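Local coordinates for 5-formyltetrahydrofolate cyclo-ligase family protein (Bacillus anthracis, PDB 2JCB) that probably catalyses the ATP-dependent, magnesium-requiring cyclisation of 5-formyltetrahydrofolate to 5,10-methenyltetrahydrofolate in folate metabolism, at residues Val40-Leu43 with Tyr44-Glu48; Glu30-Thr33 with Thr34-Gln38; Lys85-Lys88 with Glu89-Thr92; Gln97-Asn100 with Phe101-Glu105. All coordinates share one frame; numbering follows the deposited sequence.

Contact 1. Residues Val40-Leu43 with Tyr44-Glu48; sequences VFSL and YEQKE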
loop_
_atom_site.group_PDB
_atom_site.type_symbol
_atom_site.label_atom_id
_atom_site.label_comp_id
_atom_site.label_asym_id
_atom_site.label_seq_id
_atom_site.Cartn_x
_atom_site.Cartn_y
_atom_site.Cartn_z
ATOM N N VAL A 40 9.271 5.660 -7.050
ATOM C CA VAL A 40 9.475 4.318 -7.606
ATOM C C VAL A 40 10.908 4.070 -8.034
ATOM O O VAL A 40 11.415 2.974 -7.824
ATOM C CB VAL A 40 8.423 3.860 -8.697
ATOM C CG1 VAL A 40 6.996 3.916 -8.042
ATOM C CG2 VAL A 40 8.571 4.595 -10.017
ATOM N N PHE A 41 11.581 5.102 -8.515
ATOM C CA PHE A 41 12.998 4.943 -8.885
ATOM C C PHE A 41 13.721 4.490 -7.584
ATOM O O PHE A 41 14.557 3.574 -7.637
ATOM C CB PHE A 41 13.553 6.272 -9.422
ATOM C CG PHE A 41 15.036 6.285 -9.623
ATOM C CD1 PHE A 41 15.561 5.998 -10.866
ATOM C CD2 PHE A 41 15.904 6.598 -8.569
ATOM C CE1 PHE A 41 16.939 5.996 -11.090
ATOM C CE2 PHE A 41 17.287 6.619 -8.785
ATOM C CZ PHE A 41 17.792 6.309 -10.039
ATOM N N SER A 42 13.391 5.081 -6.448
ATOM C CA SER A 42 14.066 4.762 -5.174
ATOM C C SER A 42 13.693 3.330 -4.726
ATOM O O SER A 42 14.561 2.544 -4.310
ATOM C CB SER A 42 13.649 5.771 -4.130
ATOM O OG SER A 42 14.240 5.507 -2.839
ATOM N N LEU A 43 12.414 2.980 -4.878
ATOM C CA LEU A 43 11.976 1.565 -4.647
ATOM C C LEU A 43 12.858 0.537 -5.358
ATOM O O LEU A 43 13.275 -0.441 -4.716
ATOM C CB LEU A 43 10.517 1.334 -5.132
ATOM C CG LEU A 43 10.086 -0.176 -5.152
ATOM C CD1 LEU A 43 10.037 -0.685 -3.708
ATOM C CD2 LEU A 43 8.633 -0.219 -5.739
ATOM N N TYR A 44 13.139 0.724 -6.659
ATOM C CA TYR A 44 13.829 -0.288 -7.435
ATOM C C TYR A 44 15.289 -0.416 -6.995
ATOM O O TYR A 44 15.936 -1.364 -7.350
ATOM C CB TYR A 44 13.809 0.065 -8.902
ATOM C CG TYR A 44 12.427 0.284 -9.501
ATOM C CD1 TYR A 44 11.294 -0.332 -8.946
ATOM C CD2 TYR A 44 12.263 1.175 -10.572
ATOM C CE1 TYR A 44 10.003 -0.102 -9.486
ATOM C CE2 TYR A 44 10.989 1.413 -11.148
ATOM C CZ TYR A 44 9.864 0.769 -10.596
ATOM O OH TYR A 44 8.593 1.002 -11.139
ATOM N N GLU A 45 15.801 0.568 -6.261
ATOM C CA GLU A 45 17.174 0.478 -5.718
ATOM C C GLU A 45 17.262 -0.306 -4.403
ATOM O O GLU A 45 18.374 -0.586 -3.948
ATOM C CB GLU A 45 17.741 1.871 -5.495
ATOM C CG GLU A 45 17.982 2.629 -6.795
ATOM C CD GLU A 45 18.884 3.830 -6.584
ATOM O OE1 GLU A 45 19.017 4.276 -5.411
ATOM O OE2 GLU A 45 19.464 4.323 -7.570
ATOM N N GLN A 46 16.110 -0.610 -3.795
ATOM C CA GLN A 46 16.047 -1.223 -2.463
ATOM C C GLN A 46 16.414 -2.705 -2.567
ATOM O O GLN A 46 16.011 -3.433 -3.540
ATOM C CB GLN A 46 14.665 -1.023 -1.752
ATOM C CG GLN A 46 14.233 0.481 -1.580
ATOM C CD GLN A 46 15.289 1.306 -0.924
ATOM O OE1 GLN A 46 15.743 0.999 0.173
ATOM N NE2 GLN A 46 15.733 2.366 -1.607
ATOM N N LYS A 47 17.228 -3.144 -1.604
ATOM C CA LYS A 47 17.616 -4.565 -1.542
ATOM C C LYS A 47 16.389 -5.501 -1.568
ATOM O O LYS A 47 16.414 -6.516 -2.257
ATOM C CB LYS A 47 18.462 -4.794 -0.297
ATOM C CG LYS A 47 18.822 -6.245 -0.004
ATOM C CD LYS A 47 19.674 -6.245 1.288
ATOM C CE LYS A 47 19.798 -7.642 1.885
ATOM N NZ LYS A 47 20.874 -8.323 1.176
ATOM N N GLU A 48 15.346 -5.169 -0.822
ATOM C CA GLU A 48 14.187 -6.036 -0.728
ATOM C C GLU A 48 13.381 -6.106 -2.020
ATOM O O GLU A 48 12.749 -7.124 -2.262
ATOM C CB GLU A 48 13.291 -5.701 0.454
ATOM C CG GLU A 48 12.735 -4.327 0.416
ATOM C CD GLU A 48 13.570 -3.331 1.203
ATOM O OE1 GLU A 48 14.816 -3.316 1.080
ATOM O OE2 GLU A 48 12.955 -2.544 1.941
#
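The carboxyl-terminal end of helix 29-44, where Val40-Leu43 meets Tyr44-Glu48, illustrates how a chain leaves one helix and enters the next. Tyr44 N keeps the helical pattern, bonding to Val40 O at 3.1 Å, whereas Glu45 N turns to Ser42 O and Gln46 N to Leu43 O, three residues back. Ser42 O has a second donor: Gln46 NE2 at 3.0 Å, in a nearly straight bond (N-H...O 166°) lying in the amide plane of Gln46. The two donors come from opposite faces of the carbonyl. Gln46 reaches back because its chain bends at CG (chi2 -52°), and its OE1 is held by Lys186. The Tyr44 ring folds over the last turn, with Val40 O 3.2 Å above its centre, while Tyr44 OH lies 3.8 Å from Val40 CB, the two side chains alongside each other. On the outer surface, Glu45 OE2 approaches Phe41 CE2 at 3.4 Å. Ile70 of helix 68-76 touches Val40, Leu43 and Tyr44, and Ile188 touches Leu43. The two-donor grip on Ser42 O suggests that the side-chain amide of Gln46, an N-cap residue, supplements the bond from Glu45 N in place of the i+4 backbone amide, which has turned to Leu43 O.

Contact 2. Residues Glu30-Thr33 with Thr34-Gln38; sequences ERYT and TLSEQ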
loop_
_atom_site.group_PDB
_atom_site.type_symbol
_atom_site.label_atom_id
_atom_site.label_comp_id
_atom_site.label_asym_id
_atom_site.label_seq_id
_atom_site.Cartn_x
_atom_site.Cartn_y
_atom_site.Cartn_z
ATOM N N GLU A 30 1.512 17.392 -12.687
ATOM C CA GLU A 30 2.979 17.450 -12.659
ATOM C C GLU A 30 3.600 16.875 -11.380
ATOM O O GLU A 30 4.519 16.028 -11.460
ATOM C CB GLU A 30 3.476 18.902 -12.867
ATOM C CG GLU A 30 4.986 18.966 -13.034
ATOM C CD GLU A 30 5.749 18.877 -11.702
ATOM O OE1 GLU A 30 5.253 19.428 -10.705
ATOM O OE2 GLU A 30 6.835 18.263 -11.649
ATOM N N ARG A 31 3.066 17.261 -10.223
ATOM C CA ARG A 31 3.547 16.720 -8.927
ATOM C C ARG A 31 3.266 15.210 -8.799
ATOM O O ARG A 31 4.138 14.413 -8.453
ATOM C CB ARG A 31 2.921 17.481 -7.743
ATOM C CG ARG A 31 3.506 18.835 -7.422
ATOM C CD ARG A 31 4.933 18.762 -6.883
ATOM N NE ARG A 31 5.889 18.699 -7.994
ATOM C CZ ARG A 31 7.206 18.532 -7.869
ATOM N NH1 ARG A 31 7.978 18.484 -8.958
ATOM N NH2 ARG A 31 7.752 18.428 -6.663
ATOM N N TYR A 32 2.033 14.793 -9.069
ATOM C CA TYR A 32 1.724 13.344 -9.130
ATOM C C TYR A 32 2.714 12.573 -9.983
ATOM O O TYR A 32 3.225 11.538 -9.532
ATOM C CB TYR A 32 0.287 13.177 -9.664
ATOM C CG TYR A 32 -0.073 11.781 -9.969
ATOM C CD1 TYR A 32 -0.406 10.882 -8.956
ATOM C CD2 TYR A 32 -0.141 11.368 -11.297
ATOM C CE1 TYR A 32 -0.715 9.572 -9.268
ATOM C CE2 TYR A 32 -0.449 10.075 -11.615
ATOM C CZ TYR A 32 -0.758 9.191 -10.599
ATOM O OH TYR A 32 -1.080 7.943 -10.997
ATOM N N THR A 33 2.965 13.050 -11.207
ATOM C CA THR A 33 3.790 12.313 -12.157
ATOM C C THR A 33 5.244 12.293 -11.677
ATOM O O THR A 33 5.844 11.223 -11.584
ATOM C CB THR A 33 3.699 12.900 -13.547
ATOM O OG1 THR A 33 2.339 12.871 -14.009
ATOM C CG2 THR A 33 4.614 12.163 -14.545
ATOM N N THR A 34 5.791 13.474 -11.399
ATOM C CA THR A 34 7.223 13.590 -10.998
ATOM C C THR A 34 7.538 12.855 -9.692
ATOM O O THR A 34 8.471 12.023 -9.640
ATOM C CB THR A 34 7.644 15.086 -10.900
ATOM O OG1 THR A 34 7.384 15.750 -12.138
ATOM C CG2 THR A 34 9.146 15.213 -10.609
ATOM N N LEU A 35 6.722 13.091 -8.664
ATOM C CA LEU A 35 6.916 12.473 -7.343
ATOM C C LEU A 35 6.721 10.949 -7.453
ATOM O O LEU A 35 7.493 10.168 -6.881
ATOM C CB LEU A 35 5.988 13.093 -6.291
ATOM C CG LEU A 35 6.152 14.543 -5.832
ATOM C CD1 LEU A 35 5.101 14.961 -4.837
ATOM C CD2 LEU A 35 7.516 14.801 -5.235
ATOM N N SER A 36 5.715 10.512 -8.214
ATOM C CA SER A 36 5.502 9.050 -8.331
ATOM C C SER A 36 6.730 8.405 -8.974
ATOM O O SER A 36 7.154 7.333 -8.536
ATOM C CB SER A 36 4.281 8.694 -9.181
ATOM O OG SER A 36 3.107 8.875 -8.405
ATOM N N GLU A 37 7.259 9.073 -10.001
ATOM C CA GLU A 37 8.479 8.637 -10.711
ATOM C C GLU A 37 9.687 8.537 -9.758
ATOM O O GLU A 37 10.426 7.530 -9.798
ATOM C CB GLU A 37 8.787 9.619 -11.852
ATOM C CG GLU A 37 8.123 9.169 -13.149
ATOM C CD GLU A 37 7.935 10.267 -14.255
ATOM O OE1 GLU A 37 8.562 11.376 -14.195
ATOM O OE2 GLU A 37 7.142 9.977 -15.204
ATOM N N GLN A 38 9.880 9.586 -8.944
ATOM C CA GLN A 38 11.023 9.632 -7.995
ATOM C C GLN A 38 10.928 8.513 -6.969
ATOM O O GLN A 38 11.924 7.858 -6.646
ATOM C CB GLN A 38 11.118 10.991 -7.299
ATOM C CG GLN A 38 11.514 12.049 -8.291
ATOM C CD GLN A 38 11.569 13.446 -7.695
ATOM O OE1 GLN A 38 11.305 13.640 -6.513
ATOM N NE2 GLN A 38 11.903 14.439 -8.538
#
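Within helix 29-44, Glu30-Thr33 and Thr34-Gln38 form consecutive turns, and the two sides of this amphipathic stretch are held by different means. The tight side is built on Tyr32 and Ser36. Ser36 donates twice to Tyr32 O, from its backbone N at 3.0 Å and from OG at 2.9 Å, the two reaching the oxygen from opposite faces of the carbonyl plane. With OG beside the backbone N (chi1 -78°), the hydroxyl turns back along the helix and also lies over one face of the Tyr32 ring, toward its rim. Asn66 N is bonded to the same hydroxyl, and Tyr167 touches both Tyr32 and Ser36, so this side is fastened to neighbouring loops.

On the looser, solvent-facing side, polar groups do the work. Arg31 grips the Glu30 carboxylate side-on, NE to OE1 and NH1 to OE2, both at 2.9 Å and close to the guanidinium plane. Leu35 lies loosely over one face of that guanidinium, CD2 3.9 Å from Arg31 NH2. Glu37 lies beside Thr33, its OE2 against the methyl CG2 at 3.4 Å. The carboxylate clamped by Arg31 also meets Thr34: OG1 stands 2.6 Å from Glu30 OE2 and 3.0 Å from Glu30 O, one hydroxyl proton within reach of both acceptors.

Contact 3. Residues Lys85-Lys88 with Glu89-Thr92; sequences KCNK and ETRT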
loop_
_atom_site.group_PDB
_atom_site.type_symbol
_atom_site.label_atom_id
_atom_site.label_comp_id
_atom_site.label_asym_id
_atom_site.label_seq_id
_atom_site.Cartn_x
_atom_site.Cartn_y
_atom_site.Cartn_z
ATOM N N LYS A 85 -7.855 -9.245 -3.509
ATOM C CA LYS A 85 -9.307 -9.202 -3.588
ATOM C C LYS A 85 -9.828 -9.145 -2.144
ATOM O O LYS A 85 -9.596 -10.060 -1.343
ATOM C CB LYS A 85 -9.871 -10.416 -4.341
ATOM C CG LYS A 85 -11.414 -10.384 -4.433
ATOM C CD LYS A 85 -11.980 -11.315 -5.495
ATOM C CE LYS A 85 -13.538 -11.229 -5.564
ATOM N NZ LYS A 85 -14.099 -9.886 -6.015
ATOM N N CYS A 86 -10.577 -8.096 -1.835
ATOM C CA CYS A 86 -11.082 -7.906 -0.487
ATOM C C CYS A 86 -12.424 -8.568 -0.301
ATOM O O CYS A 86 -13.300 -8.508 -1.173
ATOM C CB CYS A 86 -11.181 -6.417 -0.142
ATOM S SG CYS A 86 -9.619 -5.572 -0.167
ATOM N N ASN A 87 -12.563 -9.250 0.820
ATOM C CA ASN A 87 -13.863 -9.746 1.220
ATOM C C ASN A 87 -14.392 -8.797 2.306
ATOM O O ASN A 87 -13.873 -8.737 3.424
ATOM C CB ASN A 87 -13.762 -11.207 1.676
ATOM C CG ASN A 87 -15.106 -11.790 2.110
ATOM O OD1 ASN A 87 -16.017 -11.065 2.511
ATOM N ND2 ASN A 87 -15.217 -13.114 2.068
ATOM N N LYS A 88 -15.410 -8.029 1.948
ATOM C CA LYS A 88 -15.938 -7.001 2.833
ATOM C C LYS A 88 -16.614 -7.575 4.078
ATOM O O LYS A 88 -16.625 -6.930 5.129
ATOM C CB LYS A 88 -16.870 -6.072 2.054
ATOM C CG LYS A 88 -16.168 -5.461 0.821
ATOM C CD LYS A 88 -16.896 -4.233 0.263
ATOM C CE LYS A 88 -16.676 -3.007 1.148
ATOM N NZ LYS A 88 -17.595 -3.015 2.345
ATOM N N GLU A 89 -17.151 -8.789 3.964
ATOM C CA GLU A 89 -17.822 -9.445 5.077
ATOM C C GLU A 89 -16.868 -9.850 6.185
ATOM O O GLU A 89 -17.139 -9.607 7.361
ATOM C CB GLU A 89 -18.583 -10.682 4.605
ATOM C CG GLU A 89 -19.766 -10.385 3.734
ATOM C CD GLU A 89 -20.824 -11.468 3.821
ATOM O OE1 GLU A 89 -21.213 -11.853 4.957
ATOM O OE2 GLU A 89 -21.275 -11.927 2.747
ATOM N N THR A 90 -15.768 -10.494 5.799
ATOM C CA THR A 90 -14.804 -11.033 6.750
ATOM C C THR A 90 -13.624 -10.080 6.935
ATOM O O THR A 90 -12.764 -10.302 7.805
ATOM C CB THR A 90 -14.290 -12.433 6.305
ATOM O OG1 THR A 90 -13.705 -12.329 5.001
ATOM C CG2 THR A 90 -15.424 -13.461 6.282
ATOM N N ARG A 91 -13.577 -9.026 6.109
ATOM C CA ARG A 91 -12.446 -8.088 6.120
ATOM C C ARG A 91 -11.103 -8.786 5.894
ATOM O O ARG A 91 -10.070 -8.399 6.444
ATOM C CB ARG A 91 -12.452 -7.224 7.392
ATOM C CG ARG A 91 -12.854 -5.794 7.106
ATOM C CD ARG A 91 -14.334 -5.622 7.314
ATOM N NE ARG A 91 -14.783 -4.252 7.087
ATOM C CZ ARG A 91 -14.518 -3.221 7.891
ATOM N NH1 ARG A 91 -13.780 -3.355 8.997
ATOM N NH2 ARG A 91 -15.003 -2.030 7.589
ATOM N N THR A 92 -11.121 -9.824 5.063
ATOM C CA THR A 92 -9.904 -10.541 4.731
ATOM C C THR A 92 -9.521 -10.179 3.302
ATOM O O THR A 92 -10.351 -9.650 2.577
ATOM C CB THR A 92 -10.099 -12.062 4.898
ATOM O OG1 THR A 92 -11.174 -12.486 4.066
ATOM C CG2 THR A 92 -10.448 -12.402 6.349
#
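Cys86 and Thr92 meet where strands 80-87 and 92-98 are joined by a short surface loop, a worked case of how an antiparallel hairpin turns. Lys85, near the end of its strand, has its backbone bonded to Ser94 and takes little part in the turn. Cys86 comes next, its CA 3.6 Å from Thr92 O, with its own N bonded to Glu113 and its side chain against Tyr150 of helix 150-154.

Asn87 carries most of the contact. Its N gives a 2.9 Å bond to Thr92 O that is almost straight, at 175°. Its O is approached by Arg91 N at 2.7 Å, a bent and therefore weak bond, and weakly again by Thr92 N. The side chain then closes an Asx turn: CG stands opposite the backbone N across CA-CB (chi1 -180°), which carries OD1 forward over the loop to accept Glu89 N at 2.9 Å, and a weak bond from Thr90 N as well. Thr90 OG1 lies 3.3 Å from Asn87 CG and shares a 2.7 Å hydrogen bond with Thr92 OG1, linking the loop to the returning strand.

Lys88, at the outer corner, meets the loop through its carbonyl, Lys88 O lying 3.4 Å from Arg91 CD. The side chain of Arg91 extends to within about 4 Å of the bound ADP, near Arg153 of the nucleotide pocket. Arg91 itself adopts a left-handed helical backbone conformation, and with Thr92 it faces the single residue Asn87: this is a G1 beta bulge, closing the hairpin beside the ADP site.

Contact 4. Residues Gln97-Asn100 with Phe101-Glu105; sequences QISN and FDQLE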
loop_
_atom_site.group_PDB
_atom_site.type_symbol
_atom_site.label_atom_id
_atom_site.label_comp_id
_atom_site.label_asym_id
_atom_site.label_seq_id
_atom_site.Cartn_x
_atom_site.Cartn_y
_atom_site.Cartn_z
ATOM N N GLN A 97 -2.406 -13.938 -7.995
ATOM C CA GLN A 97 -1.431 -13.608 -9.027
ATOM C C GLN A 97 -2.072 -13.071 -10.308
ATOM O O GLN A 97 -3.059 -13.645 -10.820
ATOM C CB GLN A 97 -0.556 -14.819 -9.351
ATOM C CG GLN A 97 0.375 -14.552 -10.502
ATOM C CD GLN A 97 1.263 -15.730 -10.883
ATOM O OE1 GLN A 97 0.971 -16.874 -10.565
ATOM N NE2 GLN A 97 2.370 -15.431 -11.556
ATOM N N ILE A 98 -1.450 -12.033 -10.837
ATOM C CA ILE A 98 -1.815 -11.458 -12.153
ATOM C C ILE A 98 -0.584 -11.419 -13.028
ATOM O O ILE A 98 0.484 -10.983 -12.569
ATOM C CB ILE A 98 -2.511 -10.039 -12.061
ATOM C CG1 ILE A 98 -1.699 -8.947 -11.317
ATOM C CG2 ILE A 98 -3.935 -10.198 -11.460
ATOM C CD1 ILE A 98 -2.131 -7.430 -11.637
ATOM N N SER A 99 -0.753 -11.878 -14.257
ATOM C CA SER A 99 0.287 -11.874 -15.276
ATOM C C SER A 99 0.063 -10.751 -16.287
ATOM O O SER A 99 0.970 -10.366 -17.033
ATOM C CB SER A 99 0.277 -13.203 -16.000
ATOM O OG SER A 99 0.466 -14.275 -15.100
ATOM N N ASN A 100 -1.180 -10.275 -16.358
ATOM C CA ASN A 100 -1.559 -9.192 -17.277
ATOM C C ASN A 100 -2.771 -8.448 -16.730
ATOM O O ASN A 100 -3.486 -8.973 -15.846
ATOM C CB ASN A 100 -1.821 -9.729 -18.701
ATOM C CG ASN A 100 -2.942 -10.770 -18.749
ATOM O OD1 ASN A 100 -4.092 -10.446 -18.460
ATOM N ND2 ASN A 100 -2.618 -12.008 -19.133
ATOM N N PHE A 101 -3.008 -7.231 -17.216
ATOM C CA PHE A 101 -4.060 -6.393 -16.623
ATOM C C PHE A 101 -5.500 -6.832 -16.990
ATOM O O PHE A 101 -6.470 -6.399 -16.355
ATOM C CB PHE A 101 -3.841 -4.897 -16.937
ATOM C CG PHE A 101 -2.621 -4.307 -16.284
ATOM C CD1 PHE A 101 -2.534 -4.194 -14.893
ATOM C CD2 PHE A 101 -1.557 -3.861 -17.065
ATOM C CE1 PHE A 101 -1.385 -3.666 -14.296
ATOM C CE2 PHE A 101 -0.422 -3.325 -16.484
ATOM C CZ PHE A 101 -0.321 -3.225 -15.110
ATOM N N ASP A 102 -5.607 -7.753 -17.947
ATOM C CA ASP A 102 -6.899 -8.358 -18.317
ATOM C C ASP A 102 -7.434 -9.383 -17.302
ATOM O O ASP A 102 -8.574 -9.837 -17.404
ATOM C CB ASP A 102 -6.824 -8.952 -19.729
ATOM C CG ASP A 102 -7.243 -7.956 -20.809
ATOM O OD1 ASP A 102 -7.580 -6.782 -20.483
ATOM O OD2 ASP A 102 -7.245 -8.353 -21.994
ATOM N N GLN A 103 -6.625 -9.706 -16.287
ATOM C CA GLN A 103 -7.070 -10.566 -15.206
ATOM C C GLN A 103 -7.726 -9.723 -14.096
ATOM O O GLN A 103 -8.067 -10.242 -13.033
ATOM C CB GLN A 103 -5.885 -11.335 -14.647
ATOM C CG GLN A 103 -5.493 -12.510 -15.515
ATOM C CD GLN A 103 -4.167 -13.086 -15.117
ATOM O OE1 GLN A 103 -3.144 -12.465 -15.323
ATOM N NE2 GLN A 103 -4.173 -14.294 -14.551
ATOM N N LEU A 104 -7.867 -8.417 -14.335
ATOM C CA LEU A 104 -8.540 -7.534 -13.364
ATOM C C LEU A 104 -9.957 -7.215 -13.836
ATOM O O LEU A 104 -10.218 -7.168 -15.039
ATOM C CB LEU A 104 -7.804 -6.205 -13.248
ATOM C CG LEU A 104 -6.353 -6.298 -12.780
ATOM C CD1 LEU A 104 -5.797 -4.904 -12.737
ATOM C CD2 LEU A 104 -6.323 -6.944 -11.378
ATOM N N GLU A 105 -10.846 -6.973 -12.877
ATOM C CA GLU A 105 -12.177 -6.434 -13.174
ATOM C C GLU A 105 -12.467 -5.247 -12.246
ATOM O O GLU A 105 -11.828 -5.092 -11.217
ATOM C CB GLU A 105 -13.251 -7.501 -13.010
ATOM C CG GLU A 105 -13.241 -8.161 -11.639
ATOM C CD GLU A 105 -14.285 -9.243 -11.485
ATOM O OE1 GLU A 105 -15.157 -9.386 -12.382
ATOM O OE2 GLU A 105 -14.231 -9.936 -10.448
HETATM O O HOH W 1 -1.550 -15.336 -13.513
#
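Gln103 folds its amide back onto Ser99 and Asn100, closing the loop that links strand 92-98 to strand 104-108 through the 3-10 segment 101-103. The first shell is centred on Gln103 OE1. Ser99 N donates to Gln103 OE1 at 2.7 Å. Asn100 N donates to Gln103 OE1 at 3.1 Å, so one side-chain oxygen satisfies two consecutive amides at the point where the chain leaves the strand; the bond from Asn100 runs nearly along the C=O direction, while that from Ser99 is tilted by 22° from the carbonyl plane. The extended chain of Gln103 beyond CG (chi2 168°) supplies the length needed to span the turn.

Around this pair of bonds, backbone bonds hold the turn and a water helps to hold the amide. Gln103 N returns a bond to Asn100 O, and Asn100 OD1 receives a weak one from Asp102 N, so Asn100 is tied at both its carbonyls. The amide nitrogen NE2 donates to a water at 3.0 Å, which also bonds Ser99 OG at 2.8 Å, and to Leu118 O.

Farther out, apolar packing places the loop against the sheet and a helix. Ile98 slides past Gln103 in the opposite direction, its CG2 3.9 Å from Gln103 CB, and the Ile98 and Leu104 side chains cross at about a right angle. Phe101 packs its ring with Trp75 and Tyr68 on helix 68-76, and Leu104 CD1 lies at its ring edge, in plane. Trp75 also bonds Ile98 O through NE1. Ile98 CG2 meets Leu104 CD2 at 4.0 Å.

From the N terminus, the four contacts come in series, and none nests in or crosses another. Contact 2 fastens early turns of helix 29-44 to surrounding loops, and contact 1, about 16 Å away between centres, adjoins it in sequence; it ends that helix, whose last residues touch helix 68-76, and leads into helix 47-51. Contact 3 closes the hairpin between strands 80-87 and 92-98, beside the ADP site and on the other side of the chain's centre from contacts 1 and 2. Contact 4 closes the loop that follows strand 92-98, passing the chain from the large mixed sheet to the small sheet of strand 104-108. Contacts 3 and 4 thus mark opposite ends of strand 92-98.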